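Side-chain contacts in VAO-type flavoprotein oxidase VAO615 (Myceliophthora thermophila, PDB 6F72), which is probably an oxidoreductase that carries bicovalently bound FAD and, once reduced, reacts rapidly with molecular oxygen, though its substrate is still unidentified: residues N316-E321 against R377-V382; F340-G345 against G472-A477. One frame throughout, in Å; residues are numbered along the deposited sequence.

Overall arrangement
Both contacts involve the seven-stranded antiparallel sheet and helix 316-335, which supplies one side of interaction 1 and packs over interaction 2. Interaction 1 lies far out, its centre about 32 Å from the centre of the chain, and is only partly buried: the first turns of the helix meet the loop leading into edge strand 382-388, through an arginine, two aliphatic side chains and a carbonyl. Interaction 2 is fully buried, about 15 Å from that centre, and joins strands two places apart in the sheet by a tyrosine hydroxyl set against a leucine. The two touch where Tyr319 OH lies 2.6 Å from Gly345 O, a probable hydrogen bond from the helix to the residue just after strand 339-344.

Interaction 1: N316-E321 against R377-V382; sequences NEVYWE and RGITPV. With NAG (2-acetamido-2-deoxy-beta-D-glucopyranose), chain F.
Val318 meets Arg377 through a methyl set against a carbonyl oxygen, CG1 lying 3.5 Å from Arg377 O. A chi1 of 173° swings this methyl away from the Val318 backbone N and out toward the loop. The Val318 side chain slants across that of Arg377, with CG1 4.2 Å from Arg377 CB. Purely apolar packing is looser: Val318 CG1 comes 4.4 Å from Ile379 CD1.

The polar part is loose too. The Arg377 chain bends at chi3 (136°) and brings the guanidinium obliquely up to the Glu321 carbonyl, where NH2 lies 3.4 Å from Glu321 O at too poor an angle for a hydrogen bond. The Glu321 carboxylate stays apart, OE1 being 5.0 Å from Arg377 NH2; the firm partner is Asp373, which forms a salt bridge with NH1. With an alanine at Arg377, Asp373 would probably lose its charged mate and the helix flank at Glu321 its cover.

The chain leaves helix 360-376 through a Schellman motif with Gly378, at positive phi (74°), as the C-prime residue. Further on, Thr380 O accepts a 2.8 Å hydrogen bond from O6 of the N-acetylglucosamine attached to Asn310.

Ile379 also packs on Ala322 and Phe309, its side chain lying between helix 316-335 and strand 302-310 just before Val382 pairs with Gly308 and strand 382-388 begins.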
ATOM      1  N   ASN A 316       6.285 -16.497  29.132  1.00 41.53           N
ATOM      2  CA  ASN A 316       5.756 -15.385  28.343  1.00 40.52           C
ATOM      3  C   ASN A 316       6.179 -14.001  28.835  1.00 40.22           C
ATOM      4  O   ASN A 316       6.319 -13.068  28.033  1.00 39.26           O
ATOM      5  CB  ASN A 316       4.231 -15.466  28.258  1.00 40.54           C
ATOM      6  CG  ASN A 316       3.672 -14.691  27.084  1.00 39.56           C
ATOM      7  OD1 ASN A 316       2.961 -13.705  27.263  1.00 39.28           O
ATOM      8  ND2 ASN A 316       3.990 -15.138  25.874  1.00 38.92           N
ATOM      9  N   GLU A 317       6.381 -13.876  30.144  1.00 41.05           N
ATOM     10  CA  GLU A 317       6.766 -12.603  30.743  1.00 41.01           C
ATOM     11  C   GLU A 317       8.164 -12.124  30.339  1.00 40.11           C
ATOM     12  O   GLU A 317       8.353 -10.928  30.080  1.00 39.41           O
ATOM     13  CB  GLU A 317       6.616 -12.648  32.265  1.00 42.61           C
ATOM     14  CG  GLU A 317       5.264 -12.141  32.758  1.00 43.65           C
ATOM     15  CD  GLU A 317       5.073 -10.631  32.573  1.00 43.49           C
ATOM     16  OE1 GLU A 317       6.063  -9.866  32.633  1.00 43.50           O
ATOM     17  OE2 GLU A 317       3.915 -10.199  32.381  1.00 43.67           O
ATOM     18  N   VAL A 318       9.122 -13.055  30.293  1.00 39.94           N
ATOM     19  CA  VAL A 318      10.503 -12.765  29.860  1.00 39.16           C
ATOM     20  C   VAL A 318      10.523 -12.494  28.353  1.00 37.92           C
ATOM     21  O   VAL A 318      11.253 -11.605  27.895  1.00 37.39           O
ATOM     22  CB  VAL A 318      11.505 -13.885  30.261  1.00 39.82           C
ATOM     23  CG1 VAL A 318      12.887 -13.657  29.648  1.00 39.50           C
ATOM     24  CG2 VAL A 318      11.633 -13.993  31.781  1.00 40.79           C
ATOM     25  N   TYR A 319       9.706 -13.248  27.603  1.00 37.47           N
ATOM     26  CA  TYR A 319       9.504 -13.026  26.163  1.00 36.35           C
ATOM     27  C   TYR A 319       9.155 -11.571  25.843  1.00 35.50           C
ATOM     28  O   TYR A 319       9.786 -10.976  24.975  1.00 34.82           O
ATOM     29  CB  TYR A 319       8.437 -13.975  25.576  1.00 36.45           C
ATOM     30  CG  TYR A 319       7.956 -13.582  24.183  1.00 35.62           C
ATOM     31  CD1 TYR A 319       8.756 -13.808  23.052  1.00 35.11           C
ATOM     32  CD2 TYR A 319       6.711 -12.963  23.998  1.00 35.42           C
ATOM     33  CE1 TYR A 319       8.326 -13.434  21.778  1.00 34.34           C
ATOM     34  CE2 TYR A 319       6.277 -12.584  22.728  1.00 34.70           C
ATOM     35  CZ  TYR A 319       7.083 -12.825  21.624  1.00 34.12           C
ATOM     36  OH  TYR A 319       6.651 -12.451  20.372  1.00 33.47           O
ATOM     37  N   TRP A 320       8.163 -11.011  26.545  1.00 35.54           N
ATOM     38  CA  TRP A 320       7.718  -9.638  26.279  1.00 34.95           C
ATOM     39  C   TRP A 320       8.719  -8.560  26.684  1.00 34.73           C
ATOM     40  O   TRP A 320       8.781  -7.497  26.057  1.00 34.14           O
ATOM     41  CB  TRP A 320       6.328  -9.362  26.851  1.00 35.38           C
ATOM     42  CG  TRP A 320       5.260  -9.991  26.020  1.00 35.29           C
ATOM     43  CD1 TRP A 320       4.451 -11.031  26.384  1.00 35.93           C
ATOM     44  CD2 TRP A 320       4.906  -9.660  24.663  1.00 34.50           C
ATOM     45  NE1 TRP A 320       3.609 -11.361  25.349  1.00 35.63           N
ATOM     46  CE2 TRP A 320       3.858 -10.540  24.282  1.00 34.77           C
ATOM     47  CE3 TRP A 320       5.363  -8.706  23.737  1.00 33.64           C
ATOM     48  CZ2 TRP A 320       3.257 -10.495  23.012  1.00 34.26           C
ATOM     49  CZ3 TRP A 320       4.767  -8.659  22.475  1.00 33.13           C
ATOM     50  CH2 TRP A 320       3.723  -9.551  22.125  1.00 33.37           C
ATOM     51  N   GLU A 321       9.509  -8.852  27.711  1.00 35.27           N
ATOM     52  CA  GLU A 321      10.618  -7.993  28.096  1.00 35.28           C
ATOM     53  C   GLU A 321      11.726  -8.027  27.041  1.00 34.59           C
ATOM     54  O   GLU A 321      12.389  -7.007  26.805  1.00 34.34           O
ATOM     55  CB  GLU A 321      11.157  -8.388  29.471  1.00 36.34           C
ATOM     56  CG  GLU A 321      10.161  -8.115  30.590  1.00 37.20           C
ATOM     57  CD  GLU A 321      10.637  -8.558  31.959  1.00 38.39           C
ATOM     58  OE1 GLU A 321      11.659  -9.274  32.067  1.00 38.71           O
ATOM     59  OE2 GLU A 321       9.969  -8.177  32.939  1.00 39.21           O
ATOM     60  N   ARG A 377      19.034 -13.004  28.946  1.00 42.24           N
ATOM     61  CA  ARG A 377      17.663 -13.235  29.375  1.00 42.39           C
ATOM     62  C   ARG A 377      17.271 -14.719  29.322  1.00 42.66           C
ATOM     63  O   ARG A 377      16.101 -15.067  29.507  1.00 42.62           O
ATOM     64  CB  ARG A 377      16.713 -12.349  28.566  1.00 41.77           C
ATOM     65  CG  ARG A 377      16.801 -10.881  28.962  1.00 41.95           C
ATOM     66  CD  ARG A 377      16.220 -10.005  27.876  1.00 41.63           C
ATOM     67  NE  ARG A 377      15.372  -8.963  28.438  1.00 42.02           N
ATOM     68  CZ  ARG A 377      15.718  -7.690  28.599  1.00 42.37           C
ATOM     69  NH1 ARG A 377      16.917  -7.248  28.241  1.00 42.54           N
ATOM     70  NH2 ARG A 377      14.845  -6.844  29.126  1.00 42.82           N
ATOM     71  N   GLY A 378      18.269 -15.576  29.098  1.00 42.99           N
ATOM     72  CA  GLY A 378      18.096 -17.025  29.044  1.00 43.65           C
ATOM     73  C   GLY A 378      17.418 -17.550  27.782  1.00 43.07           C
ATOM     74  O   GLY A 378      16.879 -18.661  27.786  1.00 43.51           O
ATOM     75  N   ILE A 379      17.441 -16.753  26.713  1.00 42.13           N
ATOM     76  CA  ILE A 379      16.846 -17.127  25.416  1.00 41.62           C
ATOM     77  C   ILE A 379      17.932 -17.601  24.449  1.00 41.64           C
ATOM     78  O   ILE A 379      18.953 -16.938  24.278  1.00 41.56           O
ATOM     79  CB  ILE A 379      16.020 -15.960  24.806  1.00 40.53           C
ATOM     80  CG1 ILE A 379      14.836 -15.607  25.723  1.00 40.66           C
ATOM     81  CG2 ILE A 379      15.503 -16.315  23.422  1.00 39.89           C
ATOM     82  CD1 ILE A 379      14.252 -14.227  25.512  1.00 39.82           C
ATOM     83  N   THR A 380      17.711 -18.771  23.856  1.00 42.25           N
ATOM     84  CA  THR A 380      18.505 -19.251  22.723  1.00 42.38           C
ATOM     85  C   THR A 380      17.751 -18.861  21.449  1.00 41.59           C
ATOM     86  O   THR A 380      16.721 -19.467  21.124  1.00 41.64           O
ATOM     87  CB  THR A 380      18.719 -20.784  22.770  1.00 43.47           C
ATOM     88  OG1 THR A 380      19.179 -21.170  24.072  1.00 44.36           O
ATOM     89  CG2 THR A 380      19.730 -21.235  21.708  1.00 43.62           C
ATOM     90  N   PRO A 381      18.244 -17.832  20.730  1.00 41.04           N
ATOM     91  CA  PRO A 381      17.569 -17.453  19.486  1.00 40.12           C
ATOM     92  C   PRO A 381      17.836 -18.424  18.332  1.00 40.35           C
ATOM     93  O   PRO A 381      18.719 -19.283  18.430  1.00 41.09           O
ATOM     94  CB  PRO A 381      18.163 -16.075  19.175  1.00 39.53           C
ATOM     95  CG  PRO A 381      19.522 -16.104  19.795  1.00 40.31           C
ATOM     96  CD  PRO A 381      19.382 -16.940  21.038  1.00 40.97           C
ATOM     97  N   VAL A 382      17.040 -18.300  17.270  1.00 39.90           N
ATOM     98  CA  VAL A 382      17.346 -18.906  15.972  1.00 40.06           C
ATOM     99  C   VAL A 382      17.973 -17.790  15.137  1.00 39.28           C
ATOM    100  O   VAL A 382      17.342 -16.758  14.870  1.00 38.34           O
ATOM    101  CB  VAL A 382      16.102 -19.514  15.279  1.00 40.14           C
ATOM    102  CG1 VAL A 382      16.460 -20.083  13.906  1.00 40.29           C
ATOM    103  CG2 VAL A 382      15.471 -20.597  16.149  1.00 41.12           C
TER
HETATM  104  C1  NAG F 609      11.689 -21.824  19.959  1.00 42.61           C
HETATM  105  C2  NAG F 609      11.274 -22.752  18.803  1.00 49.20           C
HETATM  106  C3  NAG F 609      12.162 -24.002  18.732  1.00 49.32           C
HETATM  107  C4  NAG F 609      13.653 -23.653  18.815  1.00 49.58           C
HETATM  108  C5  NAG F 609      13.893 -22.825  20.088  1.00 48.51           C
HETATM  109  C6  NAG F 609      15.367 -22.507  20.340  1.00 50.41           C
HETATM  110  C7  NAG F 609       8.838 -22.580  18.293  1.00 53.42           C
HETATM  111  C8  NAG F 609       7.493 -23.158  18.625  1.00 53.18           C
HETATM  112  N2  NAG F 609       9.871 -23.137  18.946  1.00 51.91           N
HETATM  113  O3  NAG F 609      11.888 -24.723  17.526  1.00 50.65           O
HETATM  114  O4  NAG F 609      14.443 -24.852  18.796  1.00 51.50           O
HETATM  115  O5  NAG F 609      13.114 -21.611  20.025  1.00 45.44           O
HETATM  116  O6  NAG F 609      15.821 -21.490  19.437  1.00 53.36           O
HETATM  117  O7  NAG F 609       8.949 -21.668  17.484  1.00 54.45           O

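Interaction 2: F340-G345 against G472-A477; sequences FTYSVG and GMLLCA
Tyr342 and Leu474 are brought together by their torsions: Tyr342 CG sits between the backbone N and the carbonyl carbon (chi1 59°), while Leu474 CG is anti to its own carbonyl carbon (chi1 -47°). From strand 339-344 the ring reaches out until its hydroxyl meets the fork of the leucine, the two side chains crossing at about a right angle. Tyr342 OH is 3.4 Å from Leu474 CD2 and 3.9 Å from Leu474 CD1. Cys476 adds a more distant approach, its SG 4.5 Å from Tyr342 OH.

This is a contact between next-but-one strands of the seven-stranded antiparallel sheet. Strand 448-452 runs between them and keeps their backbones well apart; its Cys450 is joined to Tyr342 by backbone hydrogen bonding and to Cys476 by a disulfide. From helix 316-335, which covers the contact, Phe326 meets the tyrosine ring edge-to-face and Leu330 touches Leu474. Met473 and Leu474 form a classic beta bulge opposite Ile418 of the outermost strand 412-419.

No hydrogen bond crosses this contact. The buried phenol oxygen is hydrogen-bonded elsewhere and offers Leu474 only van der Waals packing; the disulfide ties strand 472-480 to strand 448-452, not to strand 339-344.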
ATOM      1  N   PHE A 340      15.000  -4.140  10.266  1.00 26.89           N
ATOM      2  CA  PHE A 340      14.333  -5.401  10.581  1.00 26.86           C
ATOM      3  C   PHE A 340      12.884  -5.337  10.167  1.00 26.54           C
ATOM      4  O   PHE A 340      12.169  -4.391  10.514  1.00 26.23           O
ATOM      5  CB  PHE A 340      14.419  -5.734  12.073  1.00 27.00           C
ATOM      6  CG  PHE A 340      15.646  -6.505  12.453  1.00 27.39           C
ATOM      7  CD1 PHE A 340      15.884  -7.782  11.921  1.00 27.57           C
ATOM      8  CD2 PHE A 340      16.564  -5.971  13.362  1.00 27.65           C
ATOM      9  CE1 PHE A 340      17.024  -8.500  12.282  1.00 28.12           C
ATOM     10  CE2 PHE A 340      17.704  -6.681  13.731  1.00 28.17           C
ATOM     11  CZ  PHE A 340      17.936  -7.944  13.185  1.00 28.51           C
ATOM     12  N   THR A 341      12.474  -6.337   9.390  1.00 26.77           N
ATOM     13  CA  THR A 341      11.068  -6.627   9.174  1.00 26.75           C
ATOM     14  C   THR A 341      10.755  -7.898   9.980  1.00 27.08           C
ATOM     15  O   THR A 341      11.498  -8.888   9.919  1.00 27.31           O
ATOM     16  CB  THR A 341      10.709  -6.668   7.660  1.00 26.95           C
ATOM     17  OG1 THR A 341       9.286  -6.697   7.499  1.00 27.32           O
ATOM     18  CG2 THR A 341      11.334  -7.869   6.909  1.00 27.36           C
ATOM     19  N   TYR A 342       9.701  -7.845  10.793  1.00 27.03           N
ATOM     20  CA  TYR A 342       9.448  -8.909  11.737  1.00 27.45           C
ATOM     21  C   TYR A 342       7.972  -9.184  12.033  1.00 27.77           C
ATOM     22  O   TYR A 342       7.113  -8.323  11.833  1.00 27.68           O
ATOM     23  CB  TYR A 342      10.236  -8.703  13.037  1.00 27.71           C
ATOM     24  CG  TYR A 342       9.952  -7.428  13.773  1.00 27.61           C
ATOM     25  CD1 TYR A 342      10.571  -6.240  13.396  1.00 27.29           C
ATOM     26  CD2 TYR A 342       9.084  -7.407  14.871  1.00 27.97           C
ATOM     27  CE1 TYR A 342      10.322  -5.057  14.067  1.00 27.34           C
ATOM     28  CE2 TYR A 342       8.839  -6.225  15.563  1.00 27.99           C
ATOM     29  CZ  TYR A 342       9.466  -5.056  15.149  1.00 27.70           C
ATOM     30  OH  TYR A 342       9.229  -3.875  15.786  1.00 27.82           O
ATOM     31  N   SER A 343       7.714 -10.406  12.496  1.00 28.15           N
ATOM     32  CA  SER A 343       6.397 -10.865  12.917  1.00 28.46           C
ATOM     33  C   SER A 343       6.366 -10.913  14.439  1.00 28.76           C
ATOM     34  O   SER A 343       7.249 -11.503  15.071  1.00 28.94           O
ATOM     35  CB  SER A 343       6.133 -12.253  12.346  1.00 29.01           C
ATOM     36  OG  SER A 343       4.819 -12.678  12.651  1.00 29.80           O
ATOM     37  N   VAL A 344       5.371 -10.252  15.020  1.00 28.77           N
ATOM     38  CA  VAL A 344       5.191 -10.247  16.472  1.00 29.32           C
ATOM     39  C   VAL A 344       4.021 -11.189  16.793  1.00 30.03           C
ATOM     40  O   VAL A 344       2.869 -10.865  16.511  1.00 30.05           O
ATOM     41  CB  VAL A 344       4.907  -8.827  17.037  1.00 29.07           C
ATOM     42  CG1 VAL A 344       4.781  -8.852  18.560  1.00 29.58           C
ATOM     43  CG2 VAL A 344       5.980  -7.825  16.627  1.00 28.38           C
ATOM     44  N   GLY A 345       4.328 -12.347  17.370  1.00 30.79           N
ATOM     45  CA  GLY A 345       3.293 -13.254  17.869  1.00 31.86           C
ATOM     46  C   GLY A 345       3.190 -13.246  19.383  1.00 32.67           C
ATOM     47  O   GLY A 345       4.046 -12.681  20.066  1.00 32.60           O
ATOM     48  N   GLY A 472       9.600   8.648  13.584  1.00 23.40           N
ATOM     49  CA  GLY A 472       9.218   7.238  13.676  1.00 23.44           C
ATOM     50  C   GLY A 472      10.369   6.262  13.589  1.00 23.75           C
ATOM     51  O   GLY A 472      11.377   6.535  12.916  1.00 23.73           O
ATOM     52  N   MET A 473      10.218   5.135  14.291  1.00 24.07           N
ATOM     53  CA  MET A 473      11.164   4.027  14.235  1.00 24.62           C
ATOM     54  C   MET A 473      10.487   2.713  13.771  1.00 24.68           C
ATOM     55  O   MET A 473      11.113   1.894  13.085  1.00 24.68           O
ATOM     56  CB  MET A 473      11.853   3.848  15.592  1.00 25.34           C
ATOM     57  CG  MET A 473      13.143   3.051  15.527  1.00 25.85           C
ATOM     58  SD  MET A 473      14.065   2.776  17.058  1.00 26.90           S
ATOM     59  CE  MET A 473      13.065   1.537  17.856  1.00 26.94           C
ATOM     60  N   LEU A 474       9.220   2.524  14.159  1.00 24.70           N
ATOM     61  CA  LEU A 474       8.448   1.332  13.808  1.00 24.81           C
ATOM     62  C   LEU A 474       7.196   1.673  12.996  1.00 24.46           C
ATOM     63  O   LEU A 474       6.549   2.701  13.224  1.00 24.34           O
ATOM     64  CB  LEU A 474       8.034   0.555  15.070  1.00 25.15           C
ATOM     65  CG  LEU A 474       9.022   0.242  16.201  1.00 25.79           C
ATOM     66  CD1 LEU A 474       8.285  -0.470  17.325  1.00 26.23           C
ATOM     67  CD2 LEU A 474      10.212  -0.589  15.742  1.00 26.01           C
ATOM     68  N   LEU A 475       6.879   0.814  12.038  1.00 24.45           N
ATOM     69  CA  LEU A 475       5.581   0.841  11.388  1.00 24.46           C
ATOM     70  C   LEU A 475       5.047  -0.550  11.581  1.00 24.68           C
ATOM     71  O   LEU A 475       5.521  -1.495  10.937  1.00 24.68           O
ATOM     72  CB  LEU A 475       5.655   1.199   9.893  1.00 24.24           C
ATOM     73  CG  LEU A 475       4.396   1.269   8.979  1.00 24.06           C
ATOM     74  CD1 LEU A 475       3.800  -0.093   8.648  1.00 24.27           C
ATOM     75  CD2 LEU A 475       3.291   2.165   9.514  1.00 24.00           C
ATOM     76  N   CYS A 476       4.099  -0.666  12.502  1.00 25.01           N
ATOM     77  CA  CYS A 476       3.457  -1.956  12.785  1.00 25.44           C
ATOM     78  C   CYS A 476       2.065  -2.004  12.192  1.00 24.99           C
ATOM     79  O   CYS A 476       1.293  -1.042  12.307  1.00 24.79           O
ATOM     80  CB  CYS A 476       3.423  -2.236  14.282  1.00 26.31           C
ATOM     81  SG  CYS A 476       5.088  -2.467  14.934  1.00 27.49           S
ATOM     82  N   ALA A 477       1.761  -3.135  11.562  1.00 24.75           N
ATOM     83  CA  ALA A 477       0.485  -3.322  10.905  1.00 24.38           C
ATOM     84  C   ALA A 477      -0.329  -4.520  11.464  1.00 24.53           C
ATOM     85  O   ALA A 477      -0.344  -5.606  10.844  1.00 24.76           O
ATOM     86  CB  ALA A 477       0.687  -3.448   9.400  1.00 24.02           C
TER